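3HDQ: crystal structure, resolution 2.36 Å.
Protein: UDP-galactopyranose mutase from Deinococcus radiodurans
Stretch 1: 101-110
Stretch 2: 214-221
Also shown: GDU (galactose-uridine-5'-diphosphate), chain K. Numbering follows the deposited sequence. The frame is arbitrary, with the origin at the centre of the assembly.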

# COMPACT_ATOMS: atom_id res chain seq x y z
N PHE A 101 -15.76 5.66 -6.07
CA PHE A 101 -14.37 5.40 -5.70
C PHE A 101 -13.79 4.08 -6.22
O PHE A 101 -12.64 3.75 -5.95
CB PHE A 101 -14.24 5.48 -4.17
CG PHE A 101 -14.87 6.71 -3.59
CD1 PHE A 101 -16.12 6.64 -2.98
CD2 PHE A 101 -14.25 7.94 -3.70
CE1 PHE A 101 -16.72 7.78 -2.46
CE2 PHE A 101 -14.84 9.09 -3.18
CZ PHE A 101 -16.07 9.01 -2.56
N THR A 102 -14.57 3.34 -7.00
CA THR A 102 -14.09 2.08 -7.53
C THR A 102 -15.03 1.55 -8.60
O THR A 102 -16.21 1.87 -8.60
CB THR A 102 -14.00 1.03 -6.40
OG1 THR A 102 -13.36 -0.15 -6.90
CG2 THR A 102 -15.40 0.67 -5.90
N GLU A 103 -14.51 0.74 -9.50
CA GLU A 103 -15.37 -0.03 -10.38
C GLU A 103 -15.61 -1.36 -9.68
O GLU A 103 -15.08 -1.59 -8.59
CB GLU A 103 -14.71 -0.26 -11.73
CG GLU A 103 -14.61 0.96 -12.60
CD GLU A 103 -13.47 0.83 -13.59
OE1 GLU A 103 -12.29 0.88 -13.17
OE2 GLU A 103 -13.75 0.66 -14.80
N TRP A 104 -16.38 -2.23 -10.32
CA TRP A 104 -16.87 -3.43 -9.67
C TRP A 104 -16.69 -4.72 -10.45
O TRP A 104 -16.87 -4.76 -11.67
CB TRP A 104 -18.36 -3.27 -9.40
CG TRP A 104 -18.69 -2.12 -8.50
CD1 TRP A 104 -19.13 -0.88 -8.88
CD2 TRP A 104 -18.62 -2.10 -7.07
NE1 TRP A 104 -19.34 -0.10 -7.78
CE2 TRP A 104 -19.04 -0.82 -6.65
CE3 TRP A 104 -18.26 -3.04 -6.10
CZ2 TRP A 104 -19.11 -0.46 -5.31
CZ3 TRP A 104 -18.32 -2.68 -4.77
CH2 TRP A 104 -18.74 -1.40 -4.39
N ARG A 105 -16.37 -5.79 -9.73
CA ARG A 105 -16.46 -7.14 -10.27
C ARG A 105 -17.69 -7.81 -9.68
O ARG A 105 -17.75 -8.02 -8.47
CB ARG A 105 -15.24 -7.96 -9.88
CG ARG A 105 -15.30 -9.39 -10.42
CD ARG A 105 -14.74 -10.43 -9.44
NE ARG A 105 -14.85 -11.78 -9.99
CZ ARG A 105 -15.01 -12.88 -9.25
NH1 ARG A 105 -15.09 -12.80 -7.93
NH2 ARG A 105 -15.09 -14.06 -9.85
N PRO A 106 -18.68 -8.16 -10.53
CA PRO A 106 -19.88 -8.82 -10.00
C PRO A 106 -19.54 -10.15 -9.34
O PRO A 106 -18.78 -10.94 -9.90
CB PRO A 106 -20.74 -9.04 -11.25
CG PRO A 106 -20.23 -8.05 -12.25
CD PRO A 106 -18.75 -7.97 -11.99
N TYR A 107 -20.11 -10.39 -8.17
CA TYR A 107 -19.80 -11.60 -7.42
C TYR A 107 -20.87 -11.88 -6.37
O TYR A 107 -21.21 -11.01 -5.58
CB TYR A 107 -18.43 -11.47 -6.75
CG TYR A 107 -18.07 -12.60 -5.81
CD1 TYR A 107 -17.73 -13.86 -6.30
CD2 TYR A 107 -18.03 -12.39 -4.44
CE1 TYR A 107 -17.38 -14.88 -5.43
CE2 TYR A 107 -17.67 -13.41 -3.57
CZ TYR A 107 -17.35 -14.65 -4.07
OH TYR A 107 -16.99 -15.66 -3.20
N GLN A 108 -21.39 -13.09 -6.40
CA GLN A 108 -22.36 -13.53 -5.42
C GLN A 108 -21.72 -14.70 -4.66
O GLN A 108 -21.56 -15.79 -5.19
CB GLN A 108 -23.67 -13.92 -6.10
CG GLN A 108 -24.24 -12.81 -6.97
CD GLN A 108 -25.50 -13.22 -7.72
OE1 GLN A 108 -25.59 -14.33 -8.27
NE2 GLN A 108 -26.50 -12.32 -7.78
N HIS A 109 -21.31 -14.41 -3.42
CA HIS A 109 -20.58 -15.33 -2.54
C HIS A 109 -21.41 -16.57 -2.22
O HIS A 109 -22.61 -16.47 -2.00
CB HIS A 109 -20.22 -14.57 -1.25
CG HIS A 109 -19.29 -15.28 -0.31
ND1 HIS A 109 -18.03 -15.72 -0.68
CD2 HIS A 109 -19.40 -15.55 1.01
CE1 HIS A 109 -17.43 -16.27 0.36
NE2 HIS A 109 -18.24 -16.17 1.41
N ARG A 110 -20.77 -17.73 -2.18
CA ARG A 110 -21.44 -18.97 -1.82
C ARG A 110 -20.62 -19.72 -0.81
O ARG A 110 -19.40 -19.86 -0.95
CB ARG A 110 -21.71 -19.83 -3.05
CG ARG A 110 -22.79 -19.25 -3.96
CD ARG A 110 -22.93 -20.04 -5.23
NE ARG A 110 -24.17 -19.73 -5.94
CZ ARG A 110 -24.28 -18.84 -6.92
NH1 ARG A 110 -23.24 -18.13 -7.30
NH2 ARG A 110 -25.46 -18.66 -7.50
N TYR A 214 -27.45 -5.68 -4.68
CA TYR A 214 -26.11 -5.31 -5.18
C TYR A 214 -25.04 -6.17 -4.54
O TYR A 214 -24.74 -6.02 -3.35
CB TYR A 214 -25.82 -3.83 -4.93
CG TYR A 214 -26.93 -2.95 -5.46
CD1 TYR A 214 -27.91 -2.45 -4.61
CD2 TYR A 214 -27.02 -2.66 -6.81
CE1 TYR A 214 -28.95 -1.66 -5.08
CE2 TYR A 214 -28.05 -1.87 -7.31
CZ TYR A 214 -29.01 -1.37 -6.44
OH TYR A 214 -30.04 -0.59 -6.92
N GLN A 215 -24.48 -7.09 -5.32
CA GLN A 215 -23.39 -7.94 -4.86
C GLN A 215 -22.21 -7.85 -5.83
O GLN A 215 -22.31 -8.27 -6.99
CB GLN A 215 -23.86 -9.39 -4.70
CG GLN A 215 -25.03 -9.56 -3.73
CD GLN A 215 -25.38 -11.02 -3.45
OE1 GLN A 215 -24.49 -11.86 -3.24
NE2 GLN A 215 -26.68 -11.33 -3.42
N ALA A 216 -21.11 -7.29 -5.35
CA ALA A 216 -19.95 -7.03 -6.20
C ALA A 216 -18.72 -6.62 -5.39
O ALA A 216 -18.84 -6.02 -4.33
CB ALA A 216 -20.30 -5.97 -7.25
N MET A 217 -17.55 -6.95 -5.90
CA MET A 217 -16.30 -6.66 -5.21
C MET A 217 -15.58 -5.50 -5.89
O MET A 217 -15.62 -5.36 -7.11
CB MET A 217 -15.41 -7.91 -5.20
CG MET A 217 -15.92 -9.05 -4.32
SD MET A 217 -15.91 -8.69 -2.54
CE MET A 217 -14.18 -8.30 -2.29
N PRO A 218 -14.94 -4.63 -5.09
CA PRO A 218 -14.16 -3.55 -5.69
C PRO A 218 -13.15 -4.13 -6.69
O PRO A 218 -12.33 -4.98 -6.33
CB PRO A 218 -13.45 -2.92 -4.48
CG PRO A 218 -14.39 -3.17 -3.34
CD PRO A 218 -15.03 -4.51 -3.62
N LEU A 219 -13.24 -3.68 -7.94
CA LEU A 219 -12.49 -4.29 -9.03
C LEU A 219 -10.99 -4.47 -8.73
O LEU A 219 -10.41 -5.52 -9.04
CB LEU A 219 -12.70 -3.54 -10.34
CG LEU A 219 -12.03 -4.15 -11.58
CD1 LEU A 219 -12.59 -5.53 -11.87
CD2 LEU A 219 -12.22 -3.26 -12.80
N HIS A 220 -10.36 -3.48 -8.11
CA HIS A 220 -8.95 -3.63 -7.76
C HIS A 220 -8.71 -3.71 -6.26
O HIS A 220 -7.61 -3.43 -5.78
CB HIS A 220 -8.14 -2.50 -8.39
CG HIS A 220 -8.40 -2.34 -9.86
ND1 HIS A 220 -8.10 -3.32 -10.78
CD2 HIS A 220 -8.94 -1.32 -10.56
CE1 HIS A 220 -8.44 -2.91 -11.99
NE2 HIS A 220 -8.94 -1.69 -11.88
N GLY A 221 -9.75 -4.12 -5.54
CA GLY A 221 -9.65 -4.32 -4.11
C GLY A 221 -10.06 -3.11 -3.29
O GLY A 221 -10.20 -2.00 -3.80
N1 GDU K . -23.69 -19.36 12.01
C2 GDU K . -23.58 -20.60 12.14
N3 GDU K . -23.23 -21.58 11.42
C4 GDU K . -22.86 -21.21 10.18
C5 GDU K . -22.92 -19.77 9.84
C6 GDU K . -23.33 -18.90 10.78
O2 GDU K . -23.94 -21.02 13.45
O4 GDU K . -22.46 -22.04 9.37
C1D GDU K . -24.11 -18.47 13.05
C2D GDU K . -23.06 -18.02 14.10
O2D GDU K . -23.64 -17.68 15.35
C3D GDU K . -22.45 -16.83 13.40
C4D GDU K . -23.74 -16.15 12.94
O4D GDU K . -24.62 -17.21 12.57
O3D GDU K . -21.68 -16.04 14.30
C5D GDU K . -23.58 -14.99 11.96
O5D GDU K . -23.01 -15.61 10.79
PA GDU K . -22.02 -14.82 9.81
O1A GDU K . -21.88 -15.62 8.57
O2A GDU K . -22.64 -13.53 9.49
O3A GDU K . -20.57 -14.70 10.46
PB GDU K . -19.57 -13.53 10.10
O1B GDU K . -18.42 -13.86 10.97
O2B GDU K . -19.99 -12.15 10.44
O3B GDU K . -19.02 -13.59 8.59
C1' GDU K . -18.38 -12.63 7.73
C2' GDU K . -19.45 -11.76 7.05
C3' GDU K . -20.50 -12.75 6.49
C4' GDU K . -19.83 -13.53 5.32
C5' GDU K . -18.51 -14.16 5.84
C6' GDU K . -17.60 -14.72 4.70
O2' GDU K . -20.00 -10.78 7.96
O3' GDU K . -21.67 -12.00 6.07
O4' GDU K . -19.60 -12.60 4.24
O5' GDU K . -17.66 -13.38 6.72
O6' GDU K . -17.73 -16.15 4.55
O HOH W 1 -10.84 -1.00 -6.35
O HOH W 2 -21.73 -11.83 -2.53
O HOH W 3 -24.30 -14.20 -2.06

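This is a short antiparallel β-pairing between segments more than a hundred residues apart in sequence, held by a ladder of four backbone hydrogen bonds and finished by side chains and waters at its ends. Strand 104-106 runs against strand 214-218 with 130° between their N-to-C directions, well short of a straight antiparallel alignment, yet three consecutive bridges form, Trp104 with Pro218, Arg105 with Met217 and Pro106 with Ala216. Arg105 and Met217 form the hydrogen-bonded pair: Arg105 N gives to Met217 O at 2.8 Å, and Met217 N returns the bond to Arg105 O at 2.8 Å. Beyond this pair the ladder continues with one bond at each end, from Leu219 N to Glu103 O (2.9 Å) and, longer, from Tyr107 N to Gln215 O (3.3 Å). All four are nearly linear. Between these rungs, alpha carbons approach carbonyls: Trp104 CA lies 3.4 Å from Met217 O, and Ala216 CA lies 3.3 Å from Arg105 O.

Two of the three bridged pairs place their side chains on opposite faces of the sheet; those of Trp104 and Pro218 diverge. Pro106 and Ala216, a non-hydrogen-bonded pair, share one face, with their CA atoms 4.2 Å apart. Trp104 starts out pointing away, but its indole returns to cover the partner strand: Trp104 CE3 sits 3.8 Å from Ala216 CB, and Trp104 CZ3 is 3.9 Å from Pro218 CD. A large flat ring thus gains apolar contact with a methyl and a proline ring without interrupting the backbone ladder. Arg105 and Met217 occupy the other face, although the ends of both side chains lead away. Tyr107 adds an apolar contact, its CD2 4.0 Å from Met217 CG.

Waters bridge the two stretches near each end of the pairing. Pro218 to Gly221 form a type I turn, closed by Gly221 N to Pro218 O at 2.8 Å; the backbone angles of Gly221 by themselves call for glycine. Beside this turn, Thr102 OG1 donates to Glu103 O (2.8 Å) and accepts from a water (2.7 Å) that also bonds to His220 N and Gly221 O, tying the loop to the turn. At the far end Gln215 points toward stretch 1, and two waters lie within hydrogen-bonding reach of Gln215 OE1, at 2.9 and 2.6 Å. The first accepts from His109 N at 2.8 Å, so a water links the backbone of His109 to the side chain of Gln215 past the last direct backbone bond, Tyr107 N to Gln215 O. His109 itself turns its ring away, sharing a hydrogen bond with Tyr107 through ND1 and OH (2.7 Å) and another with the bound UDP-galactose through NE2 and O6' (3.2 Å).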